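Local coordinates for protein triphenylmethane reductase (Citrobacter sp., PDB 2JL1) that reduces triphenylmethane dyes with NADPH as the probable hydride donor, binding the cofactor in a Rossmann-type domain, at residues Glu48-Asp53 against Ala65-Leu70; Leu15-Leu20 against Ile29-Arg34; Gly7-Leu12 against Glu37-Leu42. All coordinates share one frame; numbering follows the deposited sequence.

Contact 1 (Glu48-Asp53 against Ala65-Leu70); sequences EVRHGD and AGVSKL. With NAP (NADP nicotinamide-adenine-dinucleotide phosphate), chain B.
Arg-50 reaches from the edge strand 48-51 to the loop that leads into strand 69-72, and its guanidinium meets Ala-65 and Val-67 there. Its chain is extended from CG to NE, with CG beside the backbone N (chi1 -67°). This carries NH1 to the carbonyl of Ala-65. Arg-50 NH1 donates to Ala-65 O at 3.0 Å in a nearly straight bond (163° at the hydrogen), and the acceptor lies at the guanidinium edge, near its plane. NH1 also bonds to Ala-63 O, so this one nitrogen ties down the last carbonyl of helix 57-63 and one in the loop just after it. Val-67 and the arginine lie alongside each other, pointing opposite ways. Val-67 CG1 comes to 3.7 Å from Arg-50 NH1, at an oblique angle to the flat group. Another edge of the guanidinium is held by Glu-48, two residues back on the same strand. Arg-50 NE binds Glu-48 OE1 at 2.9 Å in a salt bridge, meeting the oxygen from above the carboxylate plane. The two carbonyls and the carboxylate together probably fix the rotation of the guanidinium. Just beyond the strand, Asp-53 OD1 accepts a bond from N6A of the NADP adenine. The contact spans the helical crossover between strands 48-51 and 69-72, beside strand 29-33, where Ile-30 touches both Arg-50 and Val-67.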
loop_
_atom_site.group_PDB
_atom_site.type_symbol
_atom_site.label_atom_id
_atom_site.label_comp_id
_atom_site.label_asym_id
_atom_site.label_seq_id
_atom_site.Cartn_x
_atom_site.Cartn_y
_atom_site.Cartn_z
ATOM N N GLU A 48 22.046 -9.737 20.760
ATOM C CA GLU A 48 22.452 -8.353 20.516
ATOM C C GLU A 48 21.226 -7.454 20.412
ATOM O O GLU A 48 20.272 -7.771 19.703
ATOM C CB GLU A 48 23.289 -8.248 19.231
ATOM C CG GLU A 48 23.904 -6.850 18.998
ATOM C CD GLU A 48 24.482 -6.671 17.600
ATOM O OE1 GLU A 48 24.624 -5.512 17.148
ATOM O OE2 GLU A 48 24.791 -7.688 16.944
ATOM N N VAL A 49 21.266 -6.329 21.115
ATOM C CA VAL A 49 20.157 -5.356 21.137
ATOM C C VAL A 49 20.578 -4.131 20.325
ATOM O O VAL A 49 21.689 -3.635 20.485
ATOM C CB VAL A 49 19.825 -4.915 22.603
ATOM C CG1 VAL A 49 18.941 -3.671 22.633
ATOM C CG2 VAL A 49 19.196 -6.055 23.409
ATOM N N ARG A 50 19.703 -3.644 19.454
ATOM C CA ARG A 50 19.948 -2.377 18.749
ATOM C C ARG A 50 18.726 -1.506 18.876
ATOM O O ARG A 50 17.621 -2.014 18.948
ATOM C CB ARG A 50 20.234 -2.604 17.269
ATOM C CG ARG A 50 21.513 -3.327 16.991
ATOM C CD ARG A 50 21.648 -3.609 15.516
ATOM N NE ARG A 50 22.889 -4.315 15.226
ATOM C CZ ARG A 50 23.364 -4.561 14.000
ATOM N NH1 ARG A 50 22.691 -4.169 12.917
ATOM N NH2 ARG A 50 24.523 -5.214 13.854
ATOM N N HIS A 51 18.938 -0.196 18.918
ATOM C CA HIS A 51 17.850 0.764 18.985
ATOM C C HIS A 51 17.312 1.005 17.581
ATOM O O HIS A 51 18.053 1.348 16.680
ATOM C CB HIS A 51 18.345 2.078 19.573
ATOM C CG HIS A 51 17.293 3.140 19.661
ATOM N ND1 HIS A 51 17.421 4.361 19.036
ATOM C CD2 HIS A 51 16.101 3.171 20.308
ATOM C CE1 HIS A 51 16.354 5.098 19.292
ATOM N NE2 HIS A 51 15.538 4.402 20.061
ATOM N N GLY A 52 16.016 0.835 17.409
ATOM C CA GLY A 52 15.391 1.096 16.121
ATOM C C GLY A 52 13.998 1.580 16.427
ATOM O O GLY A 52 13.190 0.831 16.969
ATOM N N ASP A 53 13.741 2.845 16.113
ATOM C CA ASP A 53 12.439 3.450 16.342
ATOM C C ASP A 53 11.803 3.806 14.990
ATOM O O ASP A 53 12.406 4.556 14.215
ATOM C CB ASP A 53 12.622 4.699 17.214
ATOM C CG ASP A 53 11.294 5.332 17.637
ATOM O OD1 ASP A 53 10.279 5.212 16.901
ATOM O OD2 ASP A 53 11.279 5.958 18.715
ATOM N N ALA A 65 21.794 -2.083 9.555
ATOM C CA ALA A 65 23.124 -2.169 8.947
ATOM C C ALA A 65 23.623 -3.595 9.042
ATOM O O ALA A 65 23.733 -4.144 10.122
ATOM C CB ALA A 65 24.096 -1.232 9.643
ATOM N N GLY A 66 23.885 -4.208 7.902
ATOM C CA GLY A 66 24.480 -5.527 7.883
ATOM C C GLY A 66 23.581 -6.702 8.204
ATOM O O GLY A 66 24.069 -7.826 8.258
ATOM N N VAL A 67 22.278 -6.486 8.415
ATOM C CA VAL A 67 21.403 -7.643 8.685
ATOM C C VAL A 67 20.993 -8.379 7.409
ATOM O O VAL A 67 20.626 -7.769 6.394
ATOM C CB VAL A 67 20.209 -7.369 9.694
ATOM C CG1 VAL A 67 20.542 -6.264 10.676
ATOM C CG2 VAL A 67 18.927 -7.077 8.997
ATOM N N SER A 68 21.107 -9.704 7.468
ATOM C CA SER A 68 20.794 -10.580 6.358
ATOM C C SER A 68 19.284 -10.808 6.244
ATOM O O SER A 68 18.688 -10.529 5.206
ATOM C CB SER A 68 21.521 -11.910 6.541
ATOM O OG SER A 68 21.089 -12.845 5.573
ATOM N N LYS A 69 18.669 -11.294 7.320
ATOM C CA LYS A 69 17.218 -11.525 7.344
ATOM C C LYS A 69 16.512 -10.651 8.379
ATOM O O LYS A 69 16.880 -10.664 9.554
ATOM C CB LYS A 69 16.924 -12.987 7.671
ATOM C CG LYS A 69 17.375 -13.981 6.640
ATOM C CD LYS A 69 17.380 -15.382 7.233
ATOM C CE LYS A 69 17.332 -16.444 6.159
ATOM N NZ LYS A 69 17.774 -17.748 6.729
ATOM N N LEU A 70 15.461 -9.945 7.953
ATOM C CA LEU A 70 14.719 -9.047 8.851
ATOM C C LEU A 70 13.300 -9.529 9.076
ATOM O O LEU A 70 12.547 -9.729 8.112
ATOM C CB LEU A 70 14.684 -7.610 8.296
ATOM C CG LEU A 70 13.875 -6.586 9.115
ATOM C CD1 LEU A 70 14.493 -6.336 10.495
ATOM C CD2 LEU A 70 13.635 -5.271 8.358
HETATM P PA NAP B . 2.794 -5.650 21.454
HETATM O O1A NAP B . 1.842 -4.558 21.797
HETATM O O2A NAP B . 3.150 -6.549 22.572
HETATM O O5B NAP B . 4.128 -5.073 20.799
HETATM C C5B NAP B . 4.166 -3.981 19.906
HETATM C C4B NAP B . 5.649 -3.703 19.712
HETATM O O4B NAP B . 5.849 -2.607 18.829
HETATM C C3B NAP B . 6.264 -3.339 21.063
HETATM O O3B NAP B . 7.463 -4.047 21.240
HETATM C C2B NAP B . 6.570 -1.873 20.938
HETATM O O2B NAP B . 7.761 -1.557 21.587
HETATM C C1B NAP B . 6.779 -1.737 19.444
HETATM N N9A NAP B . 6.656 -0.327 19.054
HETATM C C8A NAP B . 5.632 0.540 19.320
HETATM N N7A NAP B . 5.950 1.738 18.774
HETATM C C5A NAP B . 7.168 1.642 18.192
HETATM C C6A NAP B . 7.966 2.559 17.507
HETATM N N6A NAP B . 7.567 3.815 17.325
HETATM N N1A NAP B . 9.183 2.148 17.016
HETATM C C2A NAP B . 9.615 0.854 17.210
HETATM N N3A NAP B . 8.824 -0.051 17.880
HETATM C C4A NAP B . 7.621 0.346 18.367
HETATM O O3 NAP B . 2.117 -6.499 20.245
HETATM P PN NAP B . 2.093 -8.085 19.964
HETATM O O1N NAP B . 3.480 -8.561 20.091
HETATM O O2N NAP B . 1.017 -8.705 20.786
HETATM O O5D NAP B . 1.712 -8.134 18.367
HETATM C C5D NAP B . 2.638 -7.655 17.401
HETATM C C4D NAP B . 2.011 -6.790 16.303
HETATM O O4D NAP B . 0.925 -7.488 15.718
HETATM C C3D NAP B . 1.428 -5.479 16.836
HETATM O O3D NAP B . 2.312 -4.387 16.803
HETATM C C2D NAP B . 0.209 -5.227 15.969
HETATM O O2D NAP B . 0.471 -4.469 14.806
HETATM C C1D NAP B . -0.178 -6.619 15.517
HETATM N N1N NAP B . -1.382 -7.024 16.261
HETATM C C2N NAP B . -2.035 -8.130 15.816
HETATM C C3N NAP B . -3.184 -8.538 16.429
HETATM C C7N NAP B . -3.907 -9.721 15.944
HETATM O O7N NAP B . -5.021 -10.145 16.725
HETATM N N7N NAP B . -3.493 -10.271 14.797
HETATM C C4N NAP B . -3.641 -7.873 17.586
HETATM C C5N NAP B . -2.919 -6.815 18.081
HETATM C C6N NAP B . -1.805 -6.355 17.371
HETATM P P2B NAP B . 7.786 -0.991 23.099
HETATM O O1X NAP B . 8.060 -2.169 24.014
HETATM O O2X NAP B . 6.469 -0.345 23.495
HETATM O O3X NAP B . 8.911 0.022 23.125
#

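Contact 2 (Leu15-Leu20 against Ile29-Arg34); sequences LVIQHL and IIAIVR. With NAP (NADP nicotinamide-adenine-dinucleotide phosphate), chain B.
Ile-17 and Leu-20 of helix 11-20 pack against Ile-29 and Ala-31 of strand 29-33. This is the helix-to-second-strand interface of the first beta-alpha-beta unit of a Rossmann fold, formed by strand 3-5, helix 11-20 and strand 29-33. The helix segment runs almost antiparallel to the strand, at 171°, with the axes 10.0 Å apart. The four side chains form a buried, wholly apolar layer.

Ile-29 has the largest share of this surface, and its two branches do different work. CG1 lies beside the backbone N (chi1 -55°), and the arm goes on to CD1, which sits against the base of Leu-20. Ile-29 CD1 is 3.6 Å from Leu-20 CB. The other branch, CG2, turns to Ile-17. The two isoleucines cross obliquely, with Ile-17 CG1 4.1 Å from Ile-29 CG2. The end of Ile-17 passes further along the strand, where Ile-17 CD1 rests on Ala-31 CB at 3.9 Å. From the helix, one methyl meets the short alanine. Ala-8 also touches both Ile-17 and Ala-31. Leu-20 reaches Ile-3 and Val-5 on the neighbouring strand 3-5, so the helix spans two strands.

Beyond the strand end, Arg-34 serves the cofactor. Its chain bends at chi3 (58°), which lays the guanidinium over the adenine, with N7A above the centre of one face. The 2'-phosphate lies at the guanidinium edge. Arg-34 NE donates to NAP O3X at 3.2 Å, and Arg-34 NH2 donates to NAP O2X at 2.9 Å.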
loop_
_atom_site.group_PDB
_atom_site.type_symbol
_atom_site.label_atom_id
_atom_site.label_comp_id
_atom_site.label_asym_id
_atom_site.label_seq_id
_atom_site.Cartn_x
_atom_site.Cartn_y
_atom_site.Cartn_z
ATOM N N LEU A 15 8.431 -13.824 21.909
ATOM C CA LEU A 15 8.210 -15.251 21.618
ATOM C C LEU A 15 8.973 -15.728 20.368
ATOM O O LEU A 15 9.422 -16.873 20.320
ATOM C CB LEU A 15 6.714 -15.573 21.505
ATOM C CG LEU A 15 5.817 -15.549 22.747
ATOM C CD1 LEU A 15 4.319 -15.528 22.330
ATOM C CD2 LEU A 15 6.105 -16.732 23.665
ATOM N N VAL A 16 9.122 -14.866 19.366
ATOM C CA VAL A 16 9.900 -15.205 18.164
ATOM C C VAL A 16 11.365 -15.440 18.573
ATOM O O VAL A 16 11.973 -16.428 18.176
ATOM C CB VAL A 16 9.807 -14.112 17.039
ATOM C CG1 VAL A 16 10.902 -14.312 15.974
ATOM C CG2 VAL A 16 8.457 -14.168 16.336
ATOM N N ILE A 17 11.904 -14.527 19.373
ATOM C CA ILE A 17 13.263 -14.656 19.889
ATOM C C ILE A 17 13.443 -15.924 20.728
ATOM O O ILE A 17 14.442 -16.634 20.573
ATOM C CB ILE A 17 13.699 -13.359 20.590
ATOM C CG1 ILE A 17 13.891 -12.290 19.502
ATOM C CG2 ILE A 17 14.980 -13.575 21.467
ATOM C CD1 ILE A 17 14.190 -10.920 19.982
ATOM N N GLN A 18 12.461 -16.233 21.579
ATOM C CA GLN A 18 12.541 -17.458 22.382
ATOM C C GLN A 18 12.526 -18.722 21.533
ATOM O O GLN A 18 13.261 -19.674 21.818
ATOM C CB GLN A 18 11.478 -17.465 23.488
ATOM C CG GLN A 18 11.784 -16.425 24.582
ATOM C CD GLN A 18 13.225 -16.523 25.141
ATOM O OE1 GLN A 18 13.670 -17.599 25.543
ATOM N NE2 GLN A 18 13.946 -15.392 25.170
ATOM N N HIS A 19 11.723 -18.720 20.463
ATOM C CA HIS A 19 11.757 -19.808 19.479
ATOM C C HIS A 19 13.038 -19.849 18.627
ATOM O O HIS A 19 13.551 -20.936 18.339
ATOM C CB HIS A 19 10.516 -19.751 18.581
ATOM C CG HIS A 19 9.255 -20.155 19.284
ATOM N ND1 HIS A 19 8.988 -21.460 19.641
ATOM C CD2 HIS A 19 8.197 -19.423 19.708
ATOM C CE1 HIS A 19 7.819 -21.515 20.256
ATOM N NE2 HIS A 19 7.315 -20.294 20.299
ATOM N N LEU A 20 13.552 -18.683 18.222
ATOM C CA LEU A 20 14.827 -18.614 17.487
ATOM C C LEU A 20 15.991 -19.144 18.323
ATOM O O LEU A 20 16.909 -19.780 17.790
ATOM C CB LEU A 20 15.138 -17.181 17.016
ATOM C CG LEU A 20 14.308 -16.640 15.839
ATOM C CD1 LEU A 20 14.593 -15.162 15.555
ATOM C CD2 LEU A 20 14.559 -17.493 14.611
ATOM N N ILE A 29 21.131 -13.708 16.518
ATOM C CA ILE A 29 19.858 -13.010 16.623
ATOM C C ILE A 29 20.121 -11.562 17.035
ATOM O O ILE A 29 20.959 -11.318 17.892
ATOM C CB ILE A 29 18.941 -13.702 17.667
ATOM C CG1 ILE A 29 18.776 -15.188 17.320
ATOM C CG2 ILE A 29 17.591 -12.981 17.784
ATOM C CD1 ILE A 29 18.283 -16.059 18.463
ATOM N N ILE A 30 19.399 -10.614 16.427
ATOM C CA ILE A 30 19.464 -9.197 16.792
ATOM C C ILE A 30 18.076 -8.679 17.169
ATOM O O ILE A 30 17.145 -8.700 16.352
ATOM C CB ILE A 30 20.010 -8.309 15.649
ATOM C CG1 ILE A 30 21.407 -8.759 15.200
ATOM C CG2 ILE A 30 20.057 -6.848 16.083
ATOM C CD1 ILE A 30 21.814 -8.207 13.855
ATOM N N ALA A 31 17.938 -8.234 18.407
ATOM C CA ALA A 31 16.705 -7.636 18.859
ATOM C C ALA A 31 16.762 -6.163 18.512
ATOM O O ALA A 31 17.685 -5.455 18.926
ATOM C CB ALA A 31 16.531 -7.830 20.347
ATOM N N ILE A 32 15.795 -5.715 17.713
ATOM C CA ILE A 32 15.668 -4.309 17.393
ATOM C C ILE A 32 14.466 -3.796 18.171
ATOM O O ILE A 32 13.358 -4.346 18.085
ATOM C CB ILE A 32 15.571 -4.054 15.869
ATOM C CG1 ILE A 32 16.879 -4.472 15.193
ATOM C CG2 ILE A 32 15.324 -2.577 15.588
ATOM C CD1 ILE A 32 16.779 -4.714 13.703
ATOM N N VAL A 33 14.706 -2.754 18.951
ATOM C CA VAL A 33 13.768 -2.268 19.978
ATOM C C VAL A 33 13.722 -0.730 20.030
ATOM O O VAL A 33 14.679 -0.065 19.661
ATOM C CB VAL A 33 14.173 -2.804 21.410
ATOM C CG1 VAL A 33 14.030 -4.300 21.494
ATOM C CG2 VAL A 33 15.593 -2.411 21.772
ATOM N N ARG A 34 12.608 -0.175 20.490
ATOM C CA ARG A 34 12.499 1.273 20.716
ATOM C C ARG A 34 13.097 1.684 22.082
ATOM O O ARG A 34 13.780 2.714 22.204
ATOM C CB ARG A 34 11.025 1.702 20.593
ATOM C CG ARG A 34 10.756 3.160 20.960
ATOM C CD ARG A 34 9.301 3.538 20.702
ATOM N NE ARG A 34 8.345 2.713 21.436
ATOM C CZ ARG A 34 7.067 3.044 21.621
ATOM N NH1 ARG A 34 6.606 4.193 21.132
ATOM N NH2 ARG A 34 6.251 2.236 22.301
HETATM P PA NAP B . 2.794 -5.650 21.454
HETATM O O1A NAP B . 1.842 -4.558 21.797
HETATM O O2A NAP B . 3.150 -6.549 22.572
HETATM O O5B NAP B . 4.128 -5.073 20.799
HETATM C C5B NAP B . 4.166 -3.981 19.906
HETATM C C4B NAP B . 5.649 -3.703 19.712
HETATM O O4B NAP B . 5.849 -2.607 18.829
HETATM C C3B NAP B . 6.264 -3.339 21.063
HETATM O O3B NAP B . 7.463 -4.047 21.240
HETATM C C2B NAP B . 6.570 -1.873 20.938
HETATM O O2B NAP B . 7.761 -1.557 21.587
HETATM C C1B NAP B . 6.779 -1.737 19.444
HETATM N N9A NAP B . 6.656 -0.327 19.054
HETATM C C8A NAP B . 5.632 0.540 19.320
HETATM N N7A NAP B . 5.950 1.738 18.774
HETATM C C5A NAP B . 7.168 1.642 18.192
HETATM C C6A NAP B . 7.966 2.559 17.507
HETATM N N6A NAP B . 7.567 3.815 17.325
HETATM N N1A NAP B . 9.183 2.148 17.016
HETATM C C2A NAP B . 9.615 0.854 17.210
HETATM N N3A NAP B . 8.824 -0.051 17.880
HETATM C C4A NAP B . 7.621 0.346 18.367
HETATM O O3 NAP B . 2.117 -6.499 20.245
HETATM P PN NAP B . 2.093 -8.085 19.964
HETATM O O1N NAP B . 3.480 -8.561 20.091
HETATM O O2N NAP B . 1.017 -8.705 20.786
HETATM O O5D NAP B . 1.712 -8.134 18.367
HETATM C C5D NAP B . 2.638 -7.655 17.401
HETATM C C4D NAP B . 2.011 -6.790 16.303
HETATM O O4D NAP B . 0.925 -7.488 15.718
HETATM C C3D NAP B . 1.428 -5.479 16.836
HETATM O O3D NAP B . 2.312 -4.387 16.803
HETATM C C2D NAP B . 0.209 -5.227 15.969
HETATM O O2D NAP B . 0.471 -4.469 14.806
HETATM C C1D NAP B . -0.178 -6.619 15.517
HETATM N N1N NAP B . -1.382 -7.024 16.261
HETATM C C2N NAP B . -2.035 -8.130 15.816
HETATM C C3N NAP B . -3.184 -8.538 16.429
HETATM C C7N NAP B . -3.907 -9.721 15.944
HETATM O O7N NAP B . -5.021 -10.145 16.725
HETATM N N7N NAP B . -3.493 -10.271 14.797
HETATM C C4N NAP B . -3.641 -7.873 17.586
HETATM C C5N NAP B . -2.919 -6.815 18.081
HETATM C C6N NAP B . -1.805 -6.355 17.371
HETATM P P2B NAP B . 7.786 -0.991 23.099
HETATM O O1X NAP B . 8.060 -2.169 24.014
HETATM O O2X NAP B . 6.469 -0.345 23.495
HETATM O O3X NAP B . 8.911 0.022 23.125
#

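Contact 3 (Gly7-Leu12 against Glu37-Leu42); sequences GATGQL and EKASTL. With NAP (NADP nicotinamide-adenine-dinucleotide phosphate), chain B.
Lys-38, Ala-39 and Leu-42 face Thr-9 and Ala-8 of the glycine-rich turn of the Rossmann fold, which carries the sequence GATGQL. A type I turn, Gly-7 to Gly-10, leads into helix 11-20. The second segment begins with another type I turn, from Glu-37 to Ser-40. Glu-37 O accepts from Ser-40 OG at 2.7 Å, which braces this turn.

Lys-38 comes next. It crosses Thr-9 at about a right angle, and Lys-38 CB touches Thr-9 CG2 at 3.8 Å. The lysine chain bends at chi2, chi3 and chi4. This brings its CE, not the ammonium, to the 2'-phosphate of NADP. Lys-38 CE is 3.5 Å from NAP O1X.

Ala-39 is the N-cap of helix 40-44. Ala-39 CB lies 4.0 Å from Thr-9 CG2. Thr-9 CG2 thus meets two neighbouring residues of the turn. Leu-42, in the first turn of the helix, extends its CD1 to Ala-8. Leu-42 CD1 is 4.3 Å from Ala-8 CB. The leucine also touches Ile-17 and Ala-31.

Thr-9 thus has two distinct sides. CG2 packs on the second segment, while OG1, set between the backbone N and the carbonyl carbon (chi1 57°), binds the 2'-phosphate. Thr-9 OG1 donates to NAP O1X at 2.8 Å. The first turn of helix 11-20 grips the pyrophosphate through backbone N-H groups. Gln-11 N donates to NAP O2A, and Leu-12 N donates to NAP O1N at 2.6 Å.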
loop_
_atom_site.group_PDB
_atom_site.type_symbol
_atom_site.label_atom_id
_atom_site.label_comp_id
_atom_site.label_asym_id
_atom_site.label_seq_id
_atom_site.Cartn_x
_atom_site.Cartn_y
_atom_site.Cartn_z
ATOM N N GLY A 7 10.116 -4.946 17.014
ATOM C CA GLY A 7 9.125 -5.245 18.072
ATOM C C GLY A 7 9.570 -6.305 19.100
ATOM O O GLY A 7 8.734 -6.982 19.742
ATOM N N ALA A 8 10.884 -6.421 19.284
ATOM C CA ALA A 8 11.471 -7.534 20.060
ATOM C C ALA A 8 11.092 -7.619 21.544
ATOM O O ALA A 8 11.157 -8.708 22.116
ATOM C CB ALA A 8 12.982 -7.583 19.896
ATOM N N THR A 9 10.718 -6.490 22.157
ATOM C CA THR A 9 10.249 -6.473 23.546
ATOM C C THR A 9 8.726 -6.658 23.646
ATOM O O THR A 9 8.171 -6.757 24.748
ATOM C CB THR A 9 10.620 -5.156 24.283
ATOM O OG1 THR A 9 10.088 -4.039 23.557
ATOM C CG2 THR A 9 12.119 -4.999 24.404
ATOM N N GLY A 10 8.051 -6.701 22.506
ATOM C CA GLY A 10 6.610 -6.941 22.493
ATOM C C GLY A 10 6.320 -8.412 22.697
ATOM O O GLY A 10 7.246 -9.234 22.768
ATOM N N GLN A 11 5.039 -8.758 22.775
ATOM C CA GLN A 11 4.658 -10.126 23.127
ATOM C C GLN A 11 5.037 -11.075 22.002
ATOM O O GLN A 11 5.709 -12.085 22.234
ATOM C CB GLN A 11 3.166 -10.210 23.521
ATOM C CG GLN A 11 2.819 -9.203 24.631
ATOM C CD GLN A 11 1.372 -9.260 25.067
ATOM O OE1 GLN A 11 0.976 -10.173 25.788
ATOM N NE2 GLN A 11 0.572 -8.278 24.636
ATOM N N LEU A 12 4.675 -10.727 20.770
ATOM C CA LEU A 12 4.993 -11.606 19.641
ATOM C C LEU A 12 6.490 -11.701 19.411
ATOM O O LEU A 12 7.009 -12.793 19.224
ATOM C CB LEU A 12 4.292 -11.131 18.350
ATOM C CG LEU A 12 4.384 -12.037 17.113
ATOM C CD1 LEU A 12 3.495 -13.284 17.260
ATOM C CD2 LEU A 12 3.975 -11.249 15.848
ATOM N N GLU A 37 16.356 -0.062 27.441
ATOM C CA GLU A 37 16.300 -0.475 28.848
ATOM C C GLU A 37 15.405 -1.712 29.048
ATOM O O GLU A 37 15.760 -2.612 29.808
ATOM C CB GLU A 37 15.829 0.697 29.725
ATOM C CG GLU A 37 15.940 0.490 31.255
ATOM C CD GLU A 37 14.722 -0.210 31.863
ATOM O OE1 GLU A 37 13.659 -0.300 31.194
ATOM O OE2 GLU A 37 14.835 -0.672 33.024
ATOM N N LYS A 38 14.257 -1.738 28.360
ATOM C CA LYS A 38 13.345 -2.896 28.295
ATOM C C LYS A 38 14.007 -4.185 27.811
ATOM O O LYS A 38 13.616 -5.277 28.211
ATOM C CB LYS A 38 12.195 -2.577 27.338
ATOM C CG LYS A 38 10.928 -2.056 27.958
ATOM C CD LYS A 38 9.775 -3.044 27.735
ATOM C CE LYS A 38 8.438 -2.332 27.502
ATOM N NZ LYS A 38 7.919 -1.546 28.687
ATOM N N ALA A 39 14.998 -4.056 26.933
ATOM C CA ALA A 39 15.619 -5.219 26.301
ATOM C C ALA A 39 16.781 -5.836 27.098
ATOM O O ALA A 39 17.544 -6.640 26.554
ATOM C CB ALA A 39 16.055 -4.873 24.876
ATOM N N SER A 40 16.892 -5.471 28.379
ATOM C CA SER A 40 17.879 -6.052 29.324
ATOM C C SER A 40 17.785 -7.580 29.428
ATOM O O SER A 40 18.785 -8.279 29.279
ATOM C CB SER A 40 17.707 -5.443 30.723
ATOM O OG SER A 40 17.870 -4.034 30.696
ATOM N N THR A 41 16.576 -8.080 29.689
ATOM C CA THR A 41 16.291 -9.512 29.695
ATOM C C THR A 41 16.971 -10.239 28.530
ATOM O O THR A 41 17.665 -11.240 28.741
ATOM C CB THR A 41 14.773 -9.756 29.654
ATOM O OG1 THR A 41 14.208 -9.392 30.926
ATOM C CG2 THR A 41 14.444 -11.226 29.335
ATOM N N LEU A 42 16.783 -9.708 27.316
ATOM C CA LEU A 42 17.318 -10.294 26.073
ATOM C C LEU A 42 18.843 -10.330 26.006
ATOM O O LEU A 42 19.430 -11.336 25.590
ATOM C CB LEU A 42 16.776 -9.537 24.854
ATOM C CG LEU A 42 15.282 -9.630 24.602
ATOM C CD1 LEU A 42 14.812 -8.540 23.630
ATOM C CD2 LEU A 42 14.937 -11.018 24.085
HETATM P PA NAP B . 2.794 -5.650 21.454
HETATM O O1A NAP B . 1.842 -4.558 21.797
HETATM O O2A NAP B . 3.150 -6.549 22.572
HETATM O O5B NAP B . 4.128 -5.073 20.799
HETATM C C5B NAP B . 4.166 -3.981 19.906
HETATM C C4B NAP B . 5.649 -3.703 19.712
HETATM O O4B NAP B . 5.849 -2.607 18.829
HETATM C C3B NAP B . 6.264 -3.339 21.063
HETATM O O3B NAP B . 7.463 -4.047 21.240
HETATM C C2B NAP B . 6.570 -1.873 20.938
HETATM O O2B NAP B . 7.761 -1.557 21.587
HETATM C C1B NAP B . 6.779 -1.737 19.444
HETATM N N9A NAP B . 6.656 -0.327 19.054
HETATM C C8A NAP B . 5.632 0.540 19.320
HETATM N N7A NAP B . 5.950 1.738 18.774
HETATM C C5A NAP B . 7.168 1.642 18.192
HETATM C C6A NAP B . 7.966 2.559 17.507
HETATM N N6A NAP B . 7.567 3.815 17.325
HETATM N N1A NAP B . 9.183 2.148 17.016
HETATM C C2A NAP B . 9.615 0.854 17.210
HETATM N N3A NAP B . 8.824 -0.051 17.880
HETATM C C4A NAP B . 7.621 0.346 18.367
HETATM O O3 NAP B . 2.117 -6.499 20.245
HETATM P PN NAP B . 2.093 -8.085 19.964
HETATM O O1N NAP B . 3.480 -8.561 20.091
HETATM O O2N NAP B . 1.017 -8.705 20.786
HETATM O O5D NAP B . 1.712 -8.134 18.367
HETATM C C5D NAP B . 2.638 -7.655 17.401
HETATM C C4D NAP B . 2.011 -6.790 16.303
HETATM O O4D NAP B . 0.925 -7.488 15.718
HETATM C C3D NAP B . 1.428 -5.479 16.836
HETATM O O3D NAP B . 2.312 -4.387 16.803
HETATM C C2D NAP B . 0.209 -5.227 15.969
HETATM O O2D NAP B . 0.471 -4.469 14.806
HETATM C C1D NAP B . -0.178 -6.619 15.517
HETATM N N1N NAP B . -1.382 -7.024 16.261
HETATM C C2N NAP B . -2.035 -8.130 15.816
HETATM C C3N NAP B . -3.184 -8.538 16.429
HETATM C C7N NAP B . -3.907 -9.721 15.944
HETATM O O7N NAP B . -5.021 -10.145 16.725
HETATM N N7N NAP B . -3.493 -10.271 14.797
HETATM C C4N NAP B . -3.641 -7.873 17.586
HETATM C C5N NAP B . -2.919 -6.815 18.081
HETATM C C6N NAP B . -1.805 -6.355 17.371
HETATM P P2B NAP B . 7.786 -0.991 23.099
HETATM O O1X NAP B . 8.060 -2.169 24.014
HETATM O O2X NAP B . 6.469 -0.345 23.495
HETATM O O3X NAP B . 8.911 0.022 23.125
#

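How the contacts relate
From the N terminus, the chain enters contact 3 at 7-12, and helix 11-20 then supplies 15-20 of contact 2. Strand 29-33 closes contact 2. Segment 37-42 closes contact 3, so contact 2 is enclosed by contact 3. Contact 1 follows in series: it opens at strand 48-51 and closes at 65-70, across helix 57-63. Contacts 2 and 3 share helix 11-20 and meet where Thr-9 packs on Val-33. Contacts 1 and 2 join in the sheet, where strands 48-51 and 29-33 pair side by side. Contacts 1 and 3 meet where Val-49 packs on Ala-39. All three include residues that touch NADP.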